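Local coordinates for capsule biosynthesis protein capD (Bacillus anthracis, PDB 3G9K) that cleaves the poly-gamma-D-glutamate capsule of the anthrax bacillus and transfers it to the side-chain amino group of meso-diaminopimelic acid in peptidoglycan, at residues Glu106-Phe111 with Asp166-Gly171; Glu112-Tyr117 with Lys133-Lys138; Gly11-Ser16 with Pro62-Lys67; Ile72-Pro77 with Gly147-Leu152. All coordinates share one frame; numbering follows the deposited sequence.

Interaction 1: Glu106-Phe111 with Asp166-Gly171. With GLU (glutamic acid), chain F.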
loop_
_atom_site.group_PDB
_atom_site.type_symbol
_atom_site.label_atom_id
_atom_site.label_comp_id
_atom_site.label_asym_id
_atom_site.label_seq_id
_atom_site.Cartn_x
_atom_site.Cartn_y
_atom_site.Cartn_z
ATOM N N GLU B 106 7.383 1.906 17.437
ATOM C CA GLU B 106 7.088 1.021 18.563
ATOM C C GLU B 106 6.936 -0.385 17.998
ATOM O O GLU B 106 6.381 -0.553 16.921
ATOM C CB GLU B 106 5.776 1.425 19.236
ATOM C CG GLU B 106 5.566 0.843 20.623
ATOM C CD GLU B 106 4.437 1.492 21.442
ATOM O OE1 GLU B 106 3.678 2.352 20.960
ATOM O OE2 GLU B 106 4.318 1.115 22.633
ATOM N N TYR B 107 7.362 -1.391 18.759
ATOM C CA TYR B 107 7.189 -2.784 18.343
ATOM C C TYR B 107 5.701 -3.151 18.281
ATOM O O TYR B 107 4.887 -2.650 19.048
ATOM C CB TYR B 107 7.932 -3.714 19.322
ATOM C CG TYR B 107 9.435 -3.532 19.305
ATOM C CD1 TYR B 107 10.152 -3.701 18.124
ATOM C CD2 TYR B 107 10.142 -3.207 20.471
ATOM C CE1 TYR B 107 11.498 -3.553 18.095
ATOM C CE2 TYR B 107 11.510 -3.071 20.447
ATOM C CZ TYR B 107 12.183 -3.238 19.257
ATOM O OH TYR B 107 13.563 -3.105 19.197
ATOM N N ARG B 108 5.364 -4.049 17.372
ATOM C CA ARG B 108 3.981 -4.328 17.060
ATOM C C ARG B 108 3.575 -5.755 17.428
ATOM O O ARG B 108 4.437 -6.610 17.692
ATOM C CB ARG B 108 3.755 -4.094 15.571
ATOM C CG ARG B 108 3.856 -2.623 15.193
ATOM C CD ARG B 108 3.872 -2.401 13.708
ATOM N NE ARG B 108 4.155 -0.994 13.446
ATOM C CZ ARG B 108 4.524 -0.489 12.271
ATOM N NH1 ARG B 108 4.546 -1.247 11.186
ATOM N NH2 ARG B 108 4.832 0.810 12.200
ATOM N N PHE B 109 2.262 -5.977 17.421
ATOM C CA PHE B 109 1.669 -7.311 17.570
ATOM C C PHE B 109 0.435 -7.445 16.697
ATOM O O PHE B 109 -0.294 -6.471 16.479
ATOM C CB PHE B 109 1.265 -7.560 19.028
ATOM C CG PHE B 109 0.268 -6.568 19.551
ATOM C CD1 PHE B 109 0.699 -5.418 20.196
ATOM C CD2 PHE B 109 -1.079 -6.767 19.390
ATOM C CE1 PHE B 109 -0.208 -4.491 20.669
ATOM C CE2 PHE B 109 -1.997 -5.847 19.848
ATOM C CZ PHE B 109 -1.561 -4.706 20.499
ATOM N N THR B 110 0.185 -8.662 16.228
ATOM C CA THR B 110 -1.049 -8.984 15.501
ATOM C C THR B 110 -1.573 -10.346 15.957
ATOM O O THR B 110 -0.846 -11.108 16.568
ATOM C CB THR B 110 -0.825 -9.050 13.965
ATOM O OG1 THR B 110 0.057 -10.133 13.651
ATOM C CG2 THR B 110 -0.216 -7.727 13.446
ATOM N N PHE B 111 -2.817 -10.645 15.609
ATOM C CA PHE B 111 -3.465 -11.890 16.011
ATOM C C PHE B 111 -3.942 -12.692 14.815
ATOM O O PHE B 111 -4.427 -12.133 13.835
ATOM C CB PHE B 111 -4.623 -11.576 16.932
ATOM C CG PHE B 111 -4.188 -10.972 18.222
ATOM C CD1 PHE B 111 -4.122 -9.593 18.370
ATOM C CD2 PHE B 111 -3.786 -11.775 19.271
ATOM C CE1 PHE B 111 -3.703 -9.034 19.559
ATOM C CE2 PHE B 111 -3.372 -11.217 20.454
ATOM C CZ PHE B 111 -3.334 -9.836 20.591
ATOM N N ASP B 166 8.356 4.178 7.783
ATOM C CA ASP B 166 8.607 2.983 8.577
ATOM C C ASP B 166 9.990 2.390 8.240
ATOM O O ASP B 166 10.181 1.846 7.178
ATOM C CB ASP B 166 7.506 1.975 8.278
ATOM C CG ASP B 166 7.324 0.951 9.368
ATOM O OD1 ASP B 166 8.325 0.508 9.983
ATOM O OD2 ASP B 166 6.157 0.549 9.562
ATOM N N GLY B 167 10.900 2.447 9.200
ATOM C CA GLY B 167 12.229 1.813 9.070
ATOM C C GLY B 167 12.222 0.330 8.730
ATOM O O GLY B 167 13.173 -0.191 8.151
ATOM N N ARG B 168 11.128 -0.363 9.034
ATOM C CA ARG B 168 11.022 -1.752 8.602
ATOM C C ARG B 168 11.186 -1.948 7.101
ATOM O O ARG B 168 11.582 -3.013 6.700
ATOM C CB ARG B 168 9.709 -2.382 9.064
ATOM C CG ARG B 168 9.545 -2.401 10.573
ATOM C CD ARG B 168 8.082 -2.606 10.947
ATOM N NE ARG B 168 7.884 -2.623 12.386
ATOM C CZ ARG B 168 7.831 -1.519 13.139
ATOM N NH1 ARG B 168 7.927 -0.321 12.576
ATOM N NH2 ARG B 168 7.641 -1.604 14.439
ATOM N N ARG B 169 10.862 -0.921 6.301
ATOM C CA ARG B 169 10.889 -0.922 4.826
ATOM C C ARG B 169 11.827 0.161 4.281
ATOM O O ARG B 169 11.790 0.468 3.087
ATOM C CB ARG B 169 9.489 -0.601 4.271
ATOM C CG ARG B 169 8.383 -1.542 4.701
ATOM C CD ARG B 169 8.044 -2.648 3.688
ATOM N NE ARG B 169 7.144 -3.622 4.313
ATOM C CZ ARG B 169 6.361 -4.488 3.674
ATOM N NH1 ARG B 169 6.328 -4.541 2.341
ATOM N NH2 ARG B 169 5.594 -5.292 4.386
ATOM N N ASN B 170 12.660 0.739 5.147
ATOM C CA ASN B 170 13.446 1.929 4.809
ATOM C C ASN B 170 12.601 3.105 4.338
ATOM O O ASN B 170 13.030 3.873 3.487
ATOM C CB ASN B 170 14.537 1.594 3.776
ATOM C CG ASN B 170 15.071 0.201 3.952
ATOM O OD1 ASN B 170 15.034 -0.639 3.024
ATOM N ND2 ASN B 170 15.540 -0.076 5.139
ATOM N N GLY B 171 11.409 3.248 4.937
ATOM C CA GLY B 171 10.537 4.333 4.637
ATOM C C GLY B 171 11.084 5.661 5.099
ATOM O O GLY B 171 11.712 5.754 6.145
HETATM N N GLU F . 0.845 -10.490 1.888
HETATM C CA GLU F . 1.417 -9.153 1.802
HETATM C C GLU F . 0.554 -8.197 0.954
HETATM O O GLU F . 0.239 -8.538 -0.185
HETATM C CB GLU F . 2.823 -9.288 1.213
HETATM C CG GLU F . 3.398 -8.022 0.606
HETATM C CD GLU F . 3.745 -6.963 1.617
HETATM O OE1 GLU F . 3.214 -6.995 2.747
HETATM O OE2 GLU F . 4.540 -6.085 1.234
HETATM O OXT GLU F . 0.155 -7.076 1.346
#
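R108 and D166 meet tip to tip in a salt bridge in which one carboxylate oxygen takes both terminal nitrogens: OD2 of D166 lies 2.9 Å from R108 NH1. The guanidinium and carboxylate planes stand 82° apart. NH1 arrives on the syn lone pair of OD2, whereas NH2 comes from above the carboxylate plane. The other oxygen serves R168: its NH1 is 2.8 Å from D166 OD1, and the backbone N of R168 reaches the same OD1 from the opposite face of the carboxylate, closing an Asx turn. D166 thus joins two arginines, whose guanidinium groups lie flat on each other, centres 3.6 Å apart and planes at 12°. The like charges come close, R108 NH2 to R168 NH1 3.3 Å, and the shared carboxylate probably offsets their repulsion, helped by E119 at R168 NE. E106 O accepts a weak bond from R168 NH2, and F146 O a regular hydrogen bond from R108 NH1. In one of its two modelled conformers, R169 turns to the bound glutamic acid, its NH1 2.6 Å from ligand OE2 in a nearly straight bond (169°). A salt-bridge network with stacked arginines adjoins the substrate pocket of this gamma-glutamyltransferase-family enzyme.

Interaction 2: Glu112-Tyr117 with Lys133-Lys138; sequences EKNTAY and KGLNVK
N114, third residue of the type II' turn E112-T115, meets G134: its ND2 lies 2.6 Å from G134 O in a weak, bent hydrogen bond (130°), just after the cis peptide that precedes G134. The backbone O of N114 accepts from N136 N at 3.2 Å, while its OD1 faces the L135 methyl CD1, the two side chains crossing at about a right angle. T115 pairs with N136, and its OG1 stands 3.6 Å from N136 OD1; CG2, anti to the backbone N, lies over one face of the Y117 ring near the rim. A116 supplies two nearly straight bonds of the parallel register: its N to N136 O, 2.7 Å, and its O to K138 N, 2.9 Å. Its CB meets V137 CG2 at 4.1 Å on the sheet face away from T115 and Y117. Y117 and K138 point the same way side by side, with ring atom CE1 4.2 Å from K138 CG. The two strands are the parallel pair of a beta-alpha-beta unit connected through helix 124-131. Strand 109-112 flanks 115-118 on its other edge, where F111 packs on A116 and L135, and M268 of the other chain also touches A116.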
loop_
_atom_site.group_PDB
_atom_site.type_symbol
_atom_site.label_atom_id
_atom_site.label_comp_id
_atom_site.label_asym_id
_atom_site.label_seq_id
_atom_site.Cartn_x
_atom_site.Cartn_y
_atom_site.Cartn_z
ATOM N N GLU B 112 -3.813 -13.993 14.925
ATOM C CA GLU B 112 -4.232 -14.923 13.915
ATOM C C GLU B 112 -4.884 -16.066 14.674
ATOM O O GLU B 112 -4.240 -16.748 15.421
ATOM C CB GLU B 112 -3.024 -15.379 13.143
ATOM C CG GLU B 112 -3.172 -16.649 12.383
ATOM C CD GLU B 112 -3.902 -16.447 11.107
ATOM O OE1 GLU B 112 -5.124 -16.293 11.157
ATOM O OE2 GLU B 112 -3.275 -16.429 10.045
ATOM N N LYS B 113 -6.183 -16.222 14.525
ATOM C CA LYS B 113 -6.896 -17.140 15.362
ATOM C C LYS B 113 -6.453 -16.926 16.775
ATOM O O LYS B 113 -6.418 -15.824 17.245
ATOM C CB LYS B 113 -6.616 -18.582 14.958
ATOM C CG LYS B 113 -7.482 -19.095 13.836
ATOM C CD LYS B 113 -7.121 -18.401 12.543
ATOM C CE LYS B 113 -7.550 -19.141 11.282
ATOM N NZ LYS B 113 -7.038 -18.401 10.092
ATOM N N ASN B 114 -6.090 -17.992 17.452
ATOM C CA ASN B 114 -5.723 -17.892 18.853
ATOM C C ASN B 114 -4.276 -17.486 19.154
ATOM O O ASN B 114 -3.914 -17.407 20.273
ATOM C CB ASN B 114 -6.072 -19.193 19.565
ATOM C CG ASN B 114 -6.540 -18.977 20.944
ATOM O OD1 ASN B 114 -7.371 -18.122 21.207
ATOM N ND2 ASN B 114 -6.003 -19.762 21.868
ATOM N N THR B 115 -3.467 -17.209 18.151
ATOM C CA THR B 115 -2.058 -16.819 18.333
ATOM C C THR B 115 -1.869 -15.295 18.311
ATOM O O THR B 115 -2.518 -14.584 17.543
ATOM C CB THR B 115 -1.135 -17.399 17.217
ATOM O OG1 THR B 115 -1.313 -18.820 17.102
ATOM C CG2 THR B 115 0.338 -17.088 17.509
ATOM N N ALA B 116 -0.964 -14.813 19.151
ATOM C CA ALA B 116 -0.534 -13.426 19.118
ATOM C C ALA B 116 0.890 -13.413 18.552
ATOM O O ALA B 116 1.808 -13.997 19.123
ATOM C CB ALA B 116 -0.588 -12.815 20.499
ATOM N N TYR B 117 1.050 -12.800 17.383
ATOM C CA TYR B 117 2.359 -12.643 16.786
ATOM C C TYR B 117 2.941 -11.356 17.325
ATOM O O TYR B 117 2.259 -10.353 17.382
ATOM C CB TYR B 117 2.278 -12.611 15.270
ATOM C CG TYR B 117 1.921 -13.945 14.642
ATOM C CD1 TYR B 117 2.740 -15.069 14.804
ATOM C CD2 TYR B 117 0.787 -14.074 13.858
ATOM C CE1 TYR B 117 2.420 -16.291 14.203
ATOM C CE2 TYR B 117 0.448 -15.293 13.264
ATOM C CZ TYR B 117 1.262 -16.392 13.441
ATOM O OH TYR B 117 0.902 -17.572 12.828
ATOM N N LYS B 133 -5.818 -16.435 28.785
ATOM C CA LYS B 133 -6.862 -15.631 28.144
ATOM C C LYS B 133 -7.760 -16.297 27.071
ATOM O O LYS B 133 -8.897 -15.847 26.907
ATOM C CB LYS B 133 -6.275 -14.310 27.617
ATOM C CG LYS B 133 -6.492 -13.132 28.567
ATOM C CD LYS B 133 -7.986 -12.775 28.646
ATOM C CE LYS B 133 -8.229 -11.314 29.012
ATOM N NZ LYS B 133 -9.569 -10.852 28.535
ATOM N N GLY B 134 -7.325 -17.330 26.337
ATOM C CA GLY B 134 -5.996 -17.919 26.373
ATOM C C GLY B 134 -5.343 -17.834 25.009
ATOM O O GLY B 134 -5.462 -18.749 24.198
ATOM N N LEU B 135 -4.658 -16.720 24.761
ATOM C CA LEU B 135 -3.888 -16.522 23.534
ATOM C C LEU B 135 -2.497 -17.089 23.756
ATOM O O LEU B 135 -1.932 -16.916 24.836
ATOM C CB LEU B 135 -3.755 -15.025 23.193
ATOM C CG LEU B 135 -4.978 -14.151 22.868
ATOM C CD1 LEU B 135 -5.825 -14.754 21.754
ATOM C CD2 LEU B 135 -5.812 -13.880 24.109
ATOM N N ASN B 136 -1.939 -17.756 22.753
ATOM C CA ASN B 136 -0.522 -18.116 22.813
ATOM C C ASN B 136 0.292 -17.141 21.967
ATOM O O ASN B 136 -0.257 -16.460 21.107
ATOM C CB ASN B 136 -0.268 -19.587 22.451
ATOM C CG ASN B 136 -0.634 -19.924 21.029
ATOM O OD1 ASN B 136 0.234 -19.973 20.156
ATOM N ND2 ASN B 136 -1.914 -20.190 20.788
ATOM N N VAL B 137 1.592 -17.063 22.234
ATOM C CA VAL B 137 2.424 -15.969 21.737
ATOM C C VAL B 137 3.633 -16.497 20.985
ATOM O O VAL B 137 4.294 -17.419 21.445
ATOM C CB VAL B 137 2.881 -15.067 22.899
ATOM C CG1 VAL B 137 3.848 -14.012 22.421
ATOM C CG2 VAL B 137 1.669 -14.418 23.567
ATOM N N LYS B 138 3.913 -15.901 19.829
ATOM C CA LYS B 138 5.000 -16.338 18.956
ATOM C C LYS B 138 5.668 -15.126 18.305
ATOM O O LYS B 138 5.014 -14.344 17.623
ATOM C CB LYS B 138 4.443 -17.284 17.884
ATOM C CG LYS B 138 5.408 -17.669 16.743
ATOM C CD LYS B 138 5.698 -19.176 16.670
ATOM C CE LYS B 138 5.934 -19.640 15.230
ATOM N NZ LYS B 138 6.497 -21.030 15.157
#

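Interaction 3: Gly11-Ser16 with Pro62-Lys67; sequences GTVVSS and PTVLKK
V13 and V64 reach toward each other tip to tip, methyl against methyl. V13 CG2 meets V64 CG2 at 3.5 Å, tighter than usual van der Waals contact, and V13 CG1 lies 3.8 Å from V64 CG1, so each branch of one valine has a counterpart on the other. V13 CG2 lies anti to the backbone N, while CG1 is off a staggered position (chi1 34°). V64 adopts a regular staggered position, with CG1 anti to its own N.

Two residues on, S15 turns its side chain to the same partner strand. OG is anti to the backbone N (chi1 -172°) and stands 3.4 Å from T63 O, a weak approach whose proton has a rival acceptor, as I74 O is also near. P62 brings the CB edge of its ring against the S15 backbone, with CB 3.2 Å from S15 O and 3.7 Å from S15 OG. At the other end of the contact, a water that accepts from K66 NZ at 3.0 Å also lies next to G11 O, a possible bridge.

The two strand segments run at 147° with axes 7.2 Å apart at closest approach, and the meeting is by side chains instead of direct backbone pairing. Strand 13-19 pairs with 2-7 and strand 63-67 with 70-75, so the contact joins two sheets of this chain. Residues of both strands also pair antiparallel with the other capD chain, so sheet structure continues across the interface. H3 of strand 2-7 touches S15 and P62, and T71 of strand 70-75 touches V13.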
loop_
_atom_site.group_PDB
_atom_site.type_symbol
_atom_site.label_atom_id
_atom_site.label_comp_id
_atom_site.label_asym_id
_atom_site.label_seq_id
_atom_site.Cartn_x
_atom_site.Cartn_y
_atom_site.Cartn_z
ATOM N N GLY B 11 -3.320 21.427 -1.069
ATOM C CA GLY B 11 -3.770 20.629 0.083
ATOM C C GLY B 11 -4.441 19.338 -0.323
ATOM O O GLY B 11 -5.104 18.693 0.483
ATOM N N THR B 12 -4.291 18.946 -1.581
ATOM C CA THR B 12 -4.881 17.688 -2.031
ATOM C C THR B 12 -3.963 16.596 -1.485
ATOM O O THR B 12 -2.753 16.744 -1.502
ATOM C CB THR B 12 -4.963 17.581 -3.553
ATOM O OG1 THR B 12 -5.777 18.653 -4.053
ATOM C CG2 THR B 12 -5.538 16.248 -3.978
ATOM N N VAL B 13 -4.566 15.525 -0.994
ATOM C CA VAL B 13 -3.821 14.407 -0.409
ATOM C C VAL B 13 -4.119 13.162 -1.228
ATOM O O VAL B 13 -5.258 12.805 -1.520
ATOM C CB VAL B 13 -4.034 14.243 1.134
ATOM C CG1 VAL B 13 -5.407 14.615 1.550
ATOM C CG2 VAL B 13 -3.647 12.851 1.680
ATOM N N VAL B 14 -3.057 12.513 -1.646
ATOM C CA VAL B 14 -3.203 11.226 -2.255
ATOM C C VAL B 14 -2.647 10.185 -1.276
ATOM O O VAL B 14 -1.516 10.337 -0.773
ATOM C CB VAL B 14 -2.357 11.129 -3.565
ATOM C CG1 VAL B 14 -2.291 9.676 -4.053
ATOM C CG2 VAL B 14 -2.891 12.092 -4.672
ATOM N N SER B 15 -3.371 9.093 -1.116
ATOM C CA SER B 15 -2.894 7.957 -0.316
ATOM C C SER B 15 -3.107 6.739 -1.186
ATOM O O SER B 15 -4.268 6.406 -1.516
ATOM C CB SER B 15 -3.700 7.877 0.963
ATOM O OG SER B 15 -3.194 6.935 1.864
ATOM N N SER B 16 -2.019 6.071 -1.558
ATOM C CA SER B 16 -2.115 4.982 -2.543
ATOM C C SER B 16 -1.358 3.757 -2.077
ATOM O O SER B 16 -0.253 3.859 -1.530
ATOM C CB SER B 16 -1.639 5.456 -3.905
ATOM O OG SER B 16 -1.577 4.372 -4.821
ATOM N N PRO B 62 -5.822 2.388 2.057
ATOM C CA PRO B 62 -5.342 3.780 2.008
ATOM C C PRO B 62 -6.428 4.671 2.620
ATOM O O PRO B 62 -7.608 4.449 2.367
ATOM C CB PRO B 62 -5.136 4.047 0.518
ATOM C CG PRO B 62 -5.979 2.958 -0.183
ATOM C CD PRO B 62 -5.999 1.798 0.724
ATOM N N THR B 63 -6.000 5.627 3.437
ATOM C CA THR B 63 -6.881 6.352 4.330
ATOM C C THR B 63 -6.413 7.819 4.446
ATOM O O THR B 63 -5.217 8.115 4.376
ATOM C CB THR B 63 -6.943 5.629 5.722
ATOM O OG1 THR B 63 -7.494 4.315 5.555
ATOM C CG2 THR B 63 -7.812 6.399 6.801
ATOM N N VAL B 64 -7.387 8.728 4.608
ATOM C CA VAL B 64 -7.134 10.138 4.904
ATOM C C VAL B 64 -8.069 10.501 6.064
ATOM O O VAL B 64 -9.211 10.067 6.095
ATOM C CB VAL B 64 -7.419 11.050 3.645
ATOM C CG1 VAL B 64 -7.487 12.514 4.012
ATOM C CG2 VAL B 64 -6.342 10.796 2.544
ATOM N N LEU B 65 -7.533 11.249 7.018
ATOM C CA LEU B 65 -8.277 11.786 8.152
ATOM C C LEU B 65 -8.196 13.297 8.122
ATOM O O LEU B 65 -7.114 13.840 7.959
ATOM C CB LEU B 65 -7.637 11.319 9.448
ATOM C CG LEU B 65 -7.750 9.817 9.723
ATOM C CD1 LEU B 65 -6.538 9.071 9.242
ATOM C CD2 LEU B 65 -7.986 9.557 11.214
ATOM N N LYS B 66 -9.323 13.991 8.291
ATOM C CA LYS B 66 -9.304 15.455 8.285
ATOM C C LYS B 66 -10.186 16.033 9.384
ATOM O O LYS B 66 -11.321 15.589 9.596
ATOM C CB LYS B 66 -9.772 16.032 6.938
ATOM C CG LYS B 66 -8.952 15.610 5.730
ATOM C CD LYS B 66 -9.483 16.154 4.419
ATOM C CE LYS B 66 -9.221 17.650 4.242
ATOM N NZ LYS B 66 -9.545 18.138 2.844
ATOM N N LYS B 67 -9.623 17.042 10.043
ATOM C CA LYS B 67 -10.300 17.889 11.036
ATOM C C LYS B 67 -9.951 19.302 10.719
ATOM O O LYS B 67 -8.958 19.549 10.035
ATOM C CB LYS B 67 -9.677 17.674 12.390
ATOM C CG LYS B 67 -10.470 16.825 13.277
ATOM C CD LYS B 67 -9.827 16.753 14.641
ATOM C CE LYS B 67 -8.358 16.494 14.546
ATOM N NZ LYS B 67 -7.519 17.707 14.729
HETATM O O HOH W 1 -7.321 17.632 0.972
#

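Interaction 4: Ile72-Pro77 with Gly147-Leu152; sequences IGIGSP and GGVQAL
G73 and L152 form a hydrogen-bonded antiparallel pair, with G73 N 2.9 Å from L152 O and the return bond from L152 N to G73 O. G75 and Q150 repeat it, Q150 N reaching G75 O at 3.1 Å in a bond of 165°. Between them the non-hydrogen-bonded pair I74 and A151 brings the backbones closest, CA to CA 4.3 Å, and A151 CA lies only 3.0 Å from G73 O in a CA-H...O contact. This is one tight part, where glycines on strand 70-75 bring no side chains to the face bearing Q150 and L152; P77 CD, 3.1 Å from G148 O, marks another.

On the face carrying I74 and A151 the side-chain carbons meet at ordinary van der Waals distance, with V149 adjoining from the loop. I74, with CG1 anti to its backbone N (chi1 -169°), sets that atom 3.8 Å from V149 CG1, the side chains crossing obliquely, and 4.0 Å from A151 CB. No side is open to solvent, all twelve residues being buried; helices 82-94 and 100-105 cover V149, and V5 and I7 of strand 2-7 touch L152.

Beyond G75 the regular pairing stops, and S76 OG accepts from G148 N at 3.0 Å and donates to a lone pair of P77 O. One hydroxyl thus ties both segments together, beside G147, which has no side chain. The serine uses its proton within its own segment and its oxygen across the contact, which probably helps hold the chain leading into P77, a residue lining the bound glutamic acid beside the nucleophile T1.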
loop_
_atom_site.group_PDB
_atom_site.type_symbol
_atom_site.label_atom_id
_atom_site.label_comp_id
_atom_site.label_asym_id
_atom_site.label_seq_id
_atom_site.Cartn_x
_atom_site.Cartn_y
_atom_site.Cartn_z
ATOM N N ILE B 72 -4.336 14.194 7.707
ATOM C CA ILE B 72 -3.452 13.042 7.765
ATOM C C ILE B 72 -3.721 12.108 6.588
ATOM O O ILE B 72 -4.852 11.760 6.324
ATOM C CB ILE B 72 -3.614 12.198 9.048
ATOM C CG1 ILE B 72 -3.388 13.022 10.301
ATOM C CG2 ILE B 72 -2.641 11.017 9.059
ATOM C CD1 ILE B 72 -3.855 12.253 11.556
ATOM N N GLY B 73 -2.653 11.720 5.884
ATOM C CA GLY B 73 -2.717 10.638 4.864
ATOM C C GLY B 73 -1.862 9.488 5.380
ATOM O O GLY B 73 -0.760 9.709 5.856
ATOM N N ILE B 74 -2.364 8.265 5.312
ATOM C CA ILE B 74 -1.704 7.150 5.979
ATOM C C ILE B 74 -2.095 5.850 5.286
ATOM O O ILE B 74 -3.201 5.711 4.721
ATOM C CB ILE B 74 -2.000 7.119 7.538
ATOM C CG1 ILE B 74 -1.146 6.141 8.315
ATOM C CG2 ILE B 74 -3.554 6.809 7.823
ATOM C CD1 ILE B 74 -1.110 6.382 9.808
ATOM N N GLY B 75 -1.189 4.879 5.373
ATOM C CA GLY B 75 -1.460 3.531 4.905
ATOM C C GLY B 75 -0.287 2.637 5.179
ATOM O O GLY B 75 0.753 3.102 5.663
ATOM N N SER B 76 -0.444 1.361 4.814
ATOM C CA SER B 76 0.585 0.338 5.069
ATOM C C SER B 76 0.417 -0.886 4.203
ATOM O O SER B 76 -0.697 -1.291 3.960
ATOM C CB SER B 76 0.516 -0.139 6.519
ATOM O OG SER B 76 1.675 -0.925 6.861
ATOM N N PRO B 77 1.530 -1.535 3.831
ATOM C CA PRO B 77 1.481 -2.904 3.404
ATOM C C PRO B 77 1.309 -3.865 4.607
ATOM O O PRO B 77 1.156 -3.417 5.754
ATOM C CB PRO B 77 2.832 -3.076 2.725
ATOM C CG PRO B 77 3.720 -2.192 3.517
ATOM C CD PRO B 77 2.905 -1.015 3.802
ATOM N N GLY B 147 4.559 -4.797 8.658
ATOM C CA GLY B 147 4.084 -3.733 7.747
ATOM C C GLY B 147 5.113 -2.689 7.389
ATOM O O GLY B 147 6.290 -2.947 7.426
ATOM N N GLY B 148 4.637 -1.491 7.069
ATOM C CA GLY B 148 5.479 -0.407 6.531
ATOM C C GLY B 148 4.667 0.857 6.413
ATOM O O GLY B 148 4.334 1.293 5.273
ATOM N N VAL B 149 4.339 1.430 7.561
ATOM C CA VAL B 149 3.385 2.553 7.643
ATOM C C VAL B 149 4.078 3.816 7.112
ATOM O O VAL B 149 5.187 4.158 7.536
ATOM C CB VAL B 149 2.874 2.784 9.082
ATOM C CG1 VAL B 149 1.941 4.035 9.155
ATOM C CG2 VAL B 149 2.167 1.504 9.657
ATOM N N GLN B 150 3.421 4.492 6.178
ATOM C CA GLN B 150 3.882 5.747 5.606
ATOM C C GLN B 150 2.767 6.760 5.768
ATOM O O GLN B 150 1.621 6.436 5.508
ATOM C CB GLN B 150 4.162 5.584 4.117
ATOM C CG GLN B 150 5.149 4.561 3.854
ATOM C CD GLN B 150 6.577 4.983 4.172
ATOM O OE1 GLN B 150 6.981 6.179 4.108
ATOM N NE2 GLN B 150 7.356 4.005 4.493
ATOM N N ALA B 151 3.120 7.979 6.148
ATOM C CA ALA B 151 2.121 9.007 6.444
ATOM C C ALA B 151 2.678 10.427 6.167
ATOM O O ALA B 151 3.909 10.651 6.178
ATOM C CB ALA B 151 1.724 8.903 7.898
ATOM N N LEU B 152 1.774 11.345 5.857
ATOM C CA LEU B 152 2.051 12.797 5.947
ATOM C C LEU B 152 0.971 13.419 6.802
ATOM O O LEU B 152 -0.152 12.938 6.837
ATOM C CB LEU B 152 2.117 13.466 4.558
ATOM C CG LEU B 152 3.234 13.050 3.617
ATOM C CD1 LEU B 152 2.928 13.682 2.223
ATOM C CD2 LEU B 152 4.649 13.445 4.086
#

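Overall arrangement
Interactions 3 and 4 are wholly buried and share the sheet in which strands 63-67 and 70-75 are neighbours: interaction 4 pairs strands within it by backbone bonds, whereas interaction 3 sets side chains against a second sheet. Interaction 1, partly buried, is ionic and lies beside interaction 4, to which D166 is bonded through V149 N and R169 through G147 O; both reach the glutamic acid site, by R169 and P77. Interaction 2 is the most peripheral, its centre about 21 Å from the centre of the chain, and combines parallel backbone pairing with exposed polar side chains. It meets interaction 1 where strands 109-112 and 115-118 adjoin, but touches neither interaction 3 nor 4.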